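Side-chain contacts in peroxiredoxin (Clostridioides difficile, PDB 6TSB), which is a bifunctional spore-coat protein, probably a thiol peroxidase, whose C-terminal family 18 chitinase domain, the part present here, hydrolyses beta-1,4 linkages in chitin: residues E63-Q66 and S67-F71; V122-M125 and I126-A130; T149-P152 and Q153-E156. All coordinates share one frame; numbering follows the deposited sequence.

Contact 1 of 3, residues E63-Q66 and S67-F71; sequences EIDQ and SGNLF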
ATOM      1  N   GLU A  63       4.818  22.576  34.728  1.00 46.35           N
ATOM      2  CA  GLU A  63       3.775  23.626  34.609  1.00 50.92           C
ATOM      3  C   GLU A  63       4.140  24.847  35.476  1.00 51.60           C
ATOM      4  O   GLU A  63       5.158  24.788  36.214  1.00 49.06           O
ATOM      5  CB  GLU A  63       2.392  23.035  34.917  1.00 56.48           C
ATOM      6  CG  GLU A  63       1.906  21.968  33.934  1.00 61.31           C
ATOM      7  CD  GLU A  63       1.911  22.294  32.433  1.00 75.27           C
ATOM      8  OE1 GLU A  63       2.162  23.469  32.051  1.00 64.51           O
ATOM      9  OE2 GLU A  63       1.665  21.357  31.616  1.00 79.64           O
ATOM     10  N   ILE A  64       3.378  25.947  35.323  1.00 49.00           N
ATOM     11  CA  ILE A  64       3.516  27.220  36.104  1.00 45.63           C
ATOM     12  C   ILE A  64       2.254  27.367  36.976  1.00 42.99           C
ATOM     13  O   ILE A  64       1.152  27.280  36.436  1.00 45.36           O
ATOM     14  CB  ILE A  64       3.756  28.435  35.170  1.00 47.28           C
ATOM     15  CG1 ILE A  64       4.850  28.173  34.137  1.00 46.61           C
ATOM     16  CG2 ILE A  64       4.088  29.710  35.941  1.00 46.40           C
ATOM     17  CD1 ILE A  64       4.750  29.076  32.919  1.00 48.62           C
ATOM     18  N   ASP A  65       2.400  27.543  38.293  1.00 47.49           N
ATOM     19  CA  ASP A  65       1.244  27.701  39.227  1.00 51.46           C
ATOM     20  C   ASP A  65       0.808  29.172  39.310  1.00 54.80           C
ATOM     21  O   ASP A  65       1.448  30.033  38.653  1.00 46.73           O
ATOM     22  CB  ASP A  65       1.577  27.166  40.623  1.00 53.90           C
ATOM     23  CG  ASP A  65       2.633  27.938  41.408  1.00 58.73           C
ATOM     24  OD1 ASP A  65       2.788  29.189  41.191  1.00 56.63           O
ATOM     25  OD2 ASP A  65       3.315  27.281  42.229  1.00 52.03           O
ATOM     26  N   GLN A  66      -0.215  29.452  40.128  1.00 59.44           N
ATOM     27  CA  GLN A  66      -0.761  30.819  40.362  1.00 57.21           C
ATOM     28  C   GLN A  66       0.350  31.822  40.719  1.00 55.19           C
ATOM     29  O   GLN A  66       0.230  32.991  40.288  1.00 48.78           O
ATOM     30  CB  GLN A  66      -1.819  30.785  41.453  1.00 60.00           C
ATOM     31  CG  GLN A  66      -3.208  30.485  40.920  1.00 71.81           C
ATOM     32  CD  GLN A  66      -4.233  30.806  41.980  1.00 77.15           C
ATOM     33  OE1 GLN A  66      -4.878  31.853  41.944  1.00 65.60           O
ATOM     34  NE2 GLN A  66      -4.343  29.925  42.967  1.00 77.17           N
ATOM     35  N   SER A  67       1.391  31.401  41.450  1.00 52.72           N
ATOM     36  CA  SER A  67       2.461  32.283  41.990  1.00 51.83           C
ATOM     37  C   SER A  67       3.594  32.461  40.978  1.00 47.57           C
ATOM     38  O   SER A  67       4.503  33.255  41.237  1.00 46.29           O
ATOM     39  CB  SER A  67       2.996  31.757  43.296  1.00 57.92           C
ATOM     40  OG  SER A  67       2.152  32.149  44.361  1.00 68.65           O
ATOM     41  N   GLY A  68       3.558  31.740  39.867  1.00 45.79           N
ATOM     42  CA  GLY A  68       4.623  31.837  38.857  1.00 45.44           C
ATOM     43  C   GLY A  68       5.722  30.846  39.174  1.00 49.49           C
ATOM     44  O   GLY A  68       6.816  31.010  38.591  1.00 43.64           O
ATOM     45  N   ASN A  69       5.443  29.883  40.070  1.00 47.27           N
ATOM     46  CA  ASN A  69       6.415  28.845  40.509  1.00 49.71           C
ATOM     47  C   ASN A  69       6.278  27.599  39.615  1.00 46.81           C
ATOM     48  O   ASN A  69       5.143  27.120  39.405  1.00 49.10           O
ATOM     49  CB  ASN A  69       6.239  28.550  41.998  1.00 49.43           C
ATOM     50  CG  ASN A  69       6.623  29.732  42.864  1.00 51.95           C
ATOM     51  OD1 ASN A  69       7.616  30.412  42.604  1.00 48.35           O
ATOM     52  ND2 ASN A  69       5.858  29.972  43.908  1.00 53.66           N
ATOM     53  N   LEU A  70       7.404  27.117  39.095  1.00 50.10           N
ATOM     54  CA  LEU A  70       7.533  25.838  38.336  1.00 52.89           C
ATOM     55  C   LEU A  70       7.234  24.643  39.247  1.00 52.98           C
ATOM     56  O   LEU A  70       7.815  24.581  40.341  1.00 52.30           O
ATOM     57  CB  LEU A  70       8.969  25.682  37.828  1.00 52.54           C
ATOM     58  CG  LEU A  70       9.420  26.579  36.677  1.00 52.84           C
ATOM     59  CD1 LEU A  70      10.823  26.198  36.259  1.00 52.42           C
ATOM     60  CD2 LEU A  70       8.480  26.496  35.484  1.00 54.88           C
ATOM     61  N   PHE A  71       6.429  23.695  38.778  1.00 49.35           N
ATOM     62  CA  PHE A  71       6.283  22.362  39.410  1.00 51.89           C
ATOM     63  C   PHE A  71       6.136  21.274  38.334  1.00 52.68           C
ATOM     64  O   PHE A  71       5.693  21.575  37.231  1.00 47.13           O
ATOM     65  CB  PHE A  71       5.092  22.388  40.371  1.00 49.62           C
ATOM     66  CG  PHE A  71       3.746  22.462  39.700  1.00 51.51           C
ATOM     67  CD1 PHE A  71       3.297  23.645  39.136  1.00 54.71           C
ATOM     68  CD2 PHE A  71       2.928  21.345  39.635  1.00 56.16           C
ATOM     69  CE1 PHE A  71       2.057  23.703  38.515  1.00 57.65           C
ATOM     70  CE2 PHE A  71       1.686  21.401  39.019  1.00 58.59           C
ATOM     71  CZ  PHE A  71       1.250  22.582  38.459  1.00 59.28           C
TER
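Phe71 lays its ring across the hairpin toward Glu63, with CE1 and CZ each 3.7 Å from Glu63 CB. Its chi1 of 71°, which sets CG between the backbone N and the carbonyl carbon, turns the ring toward the partner strand, and the ring edge meets Asp65 N and Ile64 C in its plane. On the other face of the sheet Ile64 and Leu70 form a non-hydrogen-bonded antiparallel pair, CG1 to CD2 at 4.2 Å, while Ile64 CG2 sits 3.6 Å from Gly68 CA.

The strands are joined by a type I turn plus G1 bulge. Gly68 N bonds to Asp65 O (3.0 Å), Asp65 N to Asn69 O, and the positive phi of Gly68 (89°) suits glycine. Asp65 folds its carboxylate into the loop: OD1 accepts Asn69 N at 3.0 Å from above the carboxylate plane, and Ser67 N more weakly. The carboxylate stands nearly perpendicular to the Asn69 amide (84°), whose OD1 instead takes a bond from Gln121. Leu70 and Ile64 both rest on Phe118 of helix 112-128, which seats this hairpin, built from strands 56-64 and 70-71, against the outer helical layer.

Contact 2 of 3, residues V122-M125 and I126-A130; sequences VNQM and INEYA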
ATOM      1  N   VAL A 122      14.072  27.844  36.387  1.00 46.78           N
ATOM      2  CA  VAL A 122      14.494  26.905  35.310  1.00 45.84           C
ATOM      3  C   VAL A 122      15.845  26.324  35.720  1.00 44.72           C
ATOM      4  O   VAL A 122      16.019  25.098  35.669  1.00 44.40           O
ATOM      5  CB  VAL A 122      14.532  27.599  33.938  1.00 41.52           C
ATOM      6  CG1 VAL A 122      15.248  26.762  32.893  1.00 39.80           C
ATOM      7  CG2 VAL A 122      13.114  27.943  33.485  1.00 42.46           C
ATOM      8  N   ASN A 123      16.770  27.179  36.136  1.00 47.67           N
ATOM      9  CA  ASN A 123      18.153  26.750  36.439  1.00 49.08           C
ATOM     10  C   ASN A 123      18.106  25.869  37.686  1.00 52.78           C
ATOM     11  O   ASN A 123      18.918  24.943  37.792  1.00 50.01           O
ATOM     12  CB  ASN A 123      19.072  27.945  36.616  1.00 47.92           C
ATOM     13  CG  ASN A 123      20.514  27.537  36.794  1.00 46.57           C
ATOM     14  OD1 ASN A 123      21.119  27.832  37.820  1.00 46.86           O
ATOM     15  ND2 ASN A 123      21.051  26.821  35.828  1.00 45.66           N
ATOM     16  N   GLN A 124      17.166  26.154  38.585  1.00 53.99           N
ATOM     17  CA  GLN A 124      16.987  25.372  39.819  1.00 53.09           C
ATOM     18  C   GLN A 124      16.493  23.975  39.450  1.00 45.62           C
ATOM     19  O   GLN A 124      17.034  23.012  39.960  1.00 49.72           O
ATOM     20  CB  GLN A 124      16.014  26.042  40.775  1.00 58.10           C
ATOM     21  CG  GLN A 124      16.212  25.551  42.196  1.00 70.01           C
ATOM     22  CD  GLN A 124      14.903  25.465  42.940  1.00 79.48           C
ATOM     23  OE1 GLN A 124      14.402  26.465  43.458  1.00 69.07           O
ATOM     24  NE2 GLN A 124      14.352  24.258  42.995  1.00 83.02           N
ATOM     25  N   MET A 125      15.484  23.869  38.606  1.00 45.57           N
ATOM     26  CA  MET A 125      14.963  22.549  38.182  1.00 43.68           C
ATOM     27  C   MET A 125      16.046  21.774  37.415  1.00 46.66           C
ATOM     28  O   MET A 125      16.125  20.539  37.594  1.00 47.86           O
ATOM     29  CB  MET A 125      13.717  22.733  37.328  1.00 43.03           C
ATOM     30  CG  MET A 125      13.185  21.450  36.769  1.00 44.54           C
ATOM     31  SD  MET A 125      11.772  21.813  35.750  1.00 51.10           S
ATOM     32  CE  MET A 125      10.625  22.305  37.034  1.00 55.50           C
ATOM     33  N   ILE A 126      16.884  22.448  36.623  1.00 44.19           N
ATOM     34  CA  ILE A 126      17.987  21.790  35.864  1.00 44.15           C
ATOM     35  C   ILE A 126      19.012  21.236  36.858  1.00 46.75           C
ATOM     36  O   ILE A 126      19.437  20.091  36.658  1.00 44.19           O
ATOM     37  CB  ILE A 126      18.646  22.719  34.821  1.00 43.65           C
ATOM     38  CG1 ILE A 126      17.712  22.973  33.631  1.00 50.36           C
ATOM     39  CG2 ILE A 126      19.988  22.164  34.359  1.00 42.56           C
ATOM     40  CD1 ILE A 126      18.166  24.101  32.717  1.00 53.09           C
ATOM     41  N   ASN A 127      19.419  22.003  37.869  1.00 47.99           N
ATOM     42  CA  ASN A 127      20.439  21.539  38.854  1.00 54.99           C
ATOM     43  C   ASN A 127      19.848  20.421  39.721  1.00 53.83           C
ATOM     44  O   ASN A 127      20.554  19.415  39.958  1.00 56.79           O
ATOM     45  CB  ASN A 127      20.991  22.707  39.674  1.00 57.12           C
ATOM     46  CG  ASN A 127      21.866  23.612  38.828  1.00 59.57           C
ATOM     47  OD1 ASN A 127      22.441  23.180  37.831  1.00 62.69           O
ATOM     48  ND2 ASN A 127      21.976  24.871  39.212  1.00 62.46           N
ATOM     49  N   GLU A 128      18.581  20.565  40.114  1.00 52.18           N
ATOM     50  CA  GLU A 128      17.880  19.673  41.074  1.00 55.10           C
ATOM     51  C   GLU A 128      17.759  18.259  40.488  1.00 57.05           C
ATOM     52  O   GLU A 128      17.983  17.305  41.244  1.00 55.53           O
ATOM     53  CB  GLU A 128      16.508  20.262  41.415  1.00 60.96           C
ATOM     54  CG  GLU A 128      15.616  19.351  42.240  1.00 67.55           C
ATOM     55  CD  GLU A 128      14.354  20.020  42.774  1.00 81.86           C
ATOM     56  OE1 GLU A 128      14.403  21.250  43.081  1.00 85.83           O
ATOM     57  OE2 GLU A 128      13.318  19.309  42.900  1.00 73.89           O
ATOM     58  N   TYR A 129      17.418  18.135  39.196  1.00 52.95           N
ATOM     59  CA  TYR A 129      17.203  16.846  38.495  1.00 47.10           C
ATOM     60  C   TYR A 129      18.400  16.426  37.633  1.00 44.47           C
ATOM     61  O   TYR A 129      18.297  15.402  36.956  1.00 49.52           O
ATOM     62  CB  TYR A 129      15.941  16.939  37.653  1.00 44.50           C
ATOM     63  CG  TYR A 129      14.671  16.843  38.445  1.00 47.03           C
ATOM     64  CD1 TYR A 129      14.110  15.616  38.742  1.00 49.24           C
ATOM     65  CD2 TYR A 129      14.005  17.974  38.870  1.00 51.98           C
ATOM     66  CE1 TYR A 129      12.933  15.512  39.464  1.00 52.83           C
ATOM     67  CE2 TYR A 129      12.813  17.885  39.574  1.00 54.70           C
ATOM     68  CZ  TYR A 129      12.274  16.650  39.882  1.00 53.20           C
ATOM     69  OH  TYR A 129      11.089  16.559  40.559  1.00 53.10           O
ATOM     70  N   ALA A 130      19.506  17.163  37.677  1.00 47.07           N
ATOM     71  CA  ALA A 130      20.654  17.009  36.750  1.00 53.61           C
ATOM     72  C   ALA A 130      20.139  16.887  35.305  1.00 51.97           C
ATOM     73  O   ALA A 130      20.588  15.966  34.590  1.00 44.20           O
ATOM     74  CB  ALA A 130      21.482  15.805  37.142  1.00 52.17           C
TER
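The last two turns of helix 112-128, one of the outer helices of the TIM barrel, bring Val122, Asn123, Gln124 and Met125 against Ile126, Asn127, Glu128 and Tyr129 in successive i to i+4 pairs. Backbone bonds of the alpha-helical pattern set the spacing, from Ile126 N to Val122 O (2.9 Å) through to Tyr129 N to Met125 O (3.2 Å).

On the inner side, Val122 and Ile126 lie alongside each other and point the same way, CG1 to CD1 at 4.0 Å. Both also reach helix 154-169, Val122 touching Ile165 and Ile126 touching Ile169. Met125 has CG anti to its backbone N (chi1 176°) and runs straight to SD before folding at chi3; its CG approaches Tyr129 CD2 at 4.1 Å. The tyrosine ring offers its edge to the Met125 carbonyl oxygen, which lies near the ring plane, CD2 to O at 3.6 Å. Pro75, Leu78, Asn79 and Leu82 of helix 75-83 also pack on Tyr129, while Met125 touches Leu70 and Ile72.

The exposed pair is Gln124 with Glu128. Gln124 bends at chi2 and swings its amide toward the extended Glu128, where NE2 donates to OE1 at 3.0 Å; the two flat groups are nearly coplanar (14°), yet the N-H points well off the line and the bond is weak. Asn123, which also leans on Val168 and Ile169 of helix 154-169, and Asn127 stand with their amide planes steeply inclined, 78° apart, ND2 of Asn127 lying 3.4 Å from OD1 of Asn123.

At Ala130 a positive phi with two bonds back into the last turn, one of them the weak Ala130 N to Asn127 O, makes this the Schellman motif that commonly ends an alpha-helix, here closing the helical leg of a beta-alpha-beta unit before strand 133-137.

Contact 3 of 3, residues T149-P152 and Q153-E156; sequences TSRP and QDRE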
ATOM      1  N   THR A 149      -3.906  33.693  28.716  1.00 49.88           N
ATOM      2  CA  THR A 149      -3.578  35.131  28.639  1.00 53.97           C
ATOM      3  C   THR A 149      -2.598  35.392  27.480  1.00 54.18           C
ATOM      4  O   THR A 149      -1.593  34.643  27.354  1.00 47.04           O
ATOM      5  CB  THR A 149      -3.004  35.587  29.988  1.00 54.44           C
ATOM      6  OG1 THR A 149      -4.034  35.419  30.960  1.00 52.97           O
ATOM      7  CG2 THR A 149      -2.522  37.017  29.974  1.00 54.05           C
ATOM      8  N   SER A 150      -2.855  36.447  26.703  1.00 45.73           N
ATOM      9  CA  SER A 150      -1.892  37.018  25.735  1.00 53.10           C
ATOM     10  C   SER A 150      -1.894  38.528  25.856  1.00 47.51           C
ATOM     11  O   SER A 150      -2.912  39.068  26.295  1.00 52.90           O
ATOM     12  CB  SER A 150      -2.202  36.612  24.315  1.00 59.36           C
ATOM     13  OG  SER A 150      -3.552  36.912  23.970  1.00 57.89           O
ATOM     14  N   ARG A 151      -0.804  39.132  25.392  1.00 47.29           N
ATOM     15  CA  ARG A 151      -0.577  40.591  25.294  1.00 55.85           C
ATOM     16  C   ARG A 151       0.219  40.869  24.022  1.00 56.85           C
ATOM     17  O   ARG A 151       1.126  40.112  23.677  1.00 50.82           O
ATOM     18  CB  ARG A 151       0.223  41.110  26.500  1.00 56.86           C
ATOM     19  CG  ARG A 151      -0.345  40.728  27.862  1.00 57.20           C
ATOM     20  CD  ARG A 151       0.431  41.316  29.038  1.00 57.55           C
ATOM     21  NE  ARG A 151      -0.333  41.247  30.286  1.00 53.12           N
ATOM     22  CZ  ARG A 151      -0.284  40.250  31.164  1.00 53.49           C
ATOM     23  NH1 ARG A 151       0.503  39.208  30.954  1.00 60.38           N
ATOM     24  NH2 ARG A 151      -1.048  40.282  32.242  1.00 52.16           N
ATOM     25  N   PRO A 152      -0.057  41.997  23.334  1.00 67.08           N
ATOM     26  CA  PRO A 152       0.729  42.430  22.169  1.00 64.42           C
ATOM     27  C   PRO A 152       2.260  42.322  22.323  1.00 59.65           C
ATOM     28  O   PRO A 152       2.927  41.911  21.393  1.00 59.66           O
ATOM     29  CB  PRO A 152       0.341  43.916  22.046  1.00 74.76           C
ATOM     30  CG  PRO A 152      -1.076  43.997  22.592  1.00 72.18           C
ATOM     31  CD  PRO A 152      -1.161  42.920  23.656  1.00 72.14           C
ATOM     32  N   GLN A 153       2.775  42.634  23.515  1.00 51.67           N
ATOM     33  CA  GLN A 153       4.226  42.652  23.848  1.00 49.33           C
ATOM     34  C   GLN A 153       4.788  41.222  24.012  1.00 43.69           C
ATOM     35  O   GLN A 153       6.037  41.094  24.092  1.00 46.20           O
ATOM     36  CB  GLN A 153       4.470  43.459  25.133  1.00 58.28           C
ATOM     37  CG  GLN A 153       3.707  44.770  25.214  1.00 63.40           C
ATOM     38  CD  GLN A 153       2.398  44.625  25.957  1.00 70.16           C
ATOM     39  OE1 GLN A 153       2.381  44.432  27.168  1.00 89.46           O
ATOM     40  NE2 GLN A 153       1.281  44.722  25.249  1.00 56.84           N
ATOM     41  N   ASP A 154       3.951  40.177  24.068  1.00 39.30           N
ATOM     42  CA  ASP A 154       4.404  38.767  24.216  1.00 38.94           C
ATOM     43  C   ASP A 154       5.583  38.467  23.284  1.00 41.16           C
ATOM     44  O   ASP A 154       6.568  37.854  23.742  1.00 47.49           O
ATOM     45  CB  ASP A 154       3.251  37.805  23.990  1.00 39.08           C
ATOM     46  CG  ASP A 154       2.325  37.703  25.185  1.00 42.32           C
ATOM     47  OD1 ASP A 154       2.679  38.220  26.273  1.00 45.22           O
ATOM     48  OD2 ASP A 154       1.250  37.121  25.017  1.00 48.96           O
ATOM     49  N   ARG A 155       5.535  38.949  22.046  1.00 45.72           N
ATOM     50  CA  ARG A 155       6.503  38.570  20.985  1.00 44.07           C
ATOM     51  C   ARG A 155       7.873  39.119  21.353  1.00 41.04           C
ATOM     52  O   ARG A 155       8.823  38.359  21.364  1.00 44.62           O
ATOM     53  CB  ARG A 155       6.001  39.014  19.603  1.00 46.28           C
ATOM     54  CG  ARG A 155       6.985  38.859  18.447  1.00 46.46           C
ATOM     55  CD  ARG A 155       6.249  38.919  17.105  1.00 50.23           C
ATOM     56  NE  ARG A 155       7.096  38.669  15.944  1.00 47.76           N
ATOM     57  CZ  ARG A 155       7.894  39.567  15.365  1.00 57.10           C
ATOM     58  NH1 ARG A 155       7.972  40.808  15.825  1.00 56.54           N
ATOM     59  NH2 ARG A 155       8.618  39.222  14.317  1.00 56.77           N
ATOM     60  N   GLU A 156       7.993  40.399  21.648  1.00 49.53           N
ATOM     61  CA  GLU A 156       9.328  40.941  22.007  1.00 51.91           C
ATOM     62  C   GLU A 156       9.734  40.369  23.364  1.00 41.45           C
ATOM     63  O   GLU A 156      10.948  40.200  23.599  1.00 42.42           O
ATOM     64  CB  GLU A 156       9.326  42.467  21.996  1.00 56.69           C
ATOM     65  CG  GLU A 156       9.384  43.049  20.596  1.00 64.22           C
ATOM     66  CD  GLU A 156       9.040  44.525  20.583  1.00 77.88           C
ATOM     67  OE1 GLU A 156       7.829  44.834  20.658  1.00 77.14           O
ATOM     68  OE2 GLU A 156       9.990  45.354  20.577  1.00 74.11           O
TER
HETATM   69  O   HOH W   1       5.638  42.346  21.008  1.00 42.46           O
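A chi1 of -78° puts the Asp154 carboxylate beside its own backbone N and swings it back to the amide of Arg151, across a type I turn that leads into helix 154-169 of the barrel. The two residues grip each other twice: Arg151 N donates to Asp154 OD2 (2.9 Å, from above the carboxylate plane), and Asp154 N to Arg151 O, also at 2.9 Å. OD2 further accepts Gly142 N, and OD1 is bonded to Ser106 OG, an arrangement that fixes the rotation of the buried carboxylate and probably favours its ionised form.

Gln153 bends sharply at chi2 (94°), which carries its amide back beside the proline. There NE2 lies 3.4 Å from both CB and CD of Pro152, the two side chains running side by side. Gln153 OE1 faces the start of the arginine chain, 4.0 Å from Arg151 CB and 4.1 Å from Arg151 CD. From there Arg151 runs on, extended to NE, to a salt bridge with Asp107; Thr149 CG2 lies on one guanidinium face, 3.7 Å above its plane and offset toward the rim.

Together these contacts shape the end of the long loop that follows strand 133-137. A water receives Glu156 N at 3.1 Å, gives a hydrogen bond to Pro152 O at 2.8 Å and a weak one to Glu156 OE1.

In the fold
Contacts 1 and 2 adjoin, their centres 15 Å apart. Leu70 links them, its CD1 3.6 Å from Val122 N and its CB 3.8 Å from Met125 CE, so the hairpin after strand 56-64 and the end of helix 112-128 share one packed interface. Contact 3 touches neither: its nearest atoms are about 10 Å from contact 1 and 15 Å from contact 2. Contacts 1 and 3 both lie in segments that follow barrel strands, the end that is catalytic in TIM barrels, while contact 2 closes a helix before the next strand. The Arg155 side chain is about 8 Å from a bound PEG molecule. All three contacts belong to the glycosyl hydrolase family 18 region.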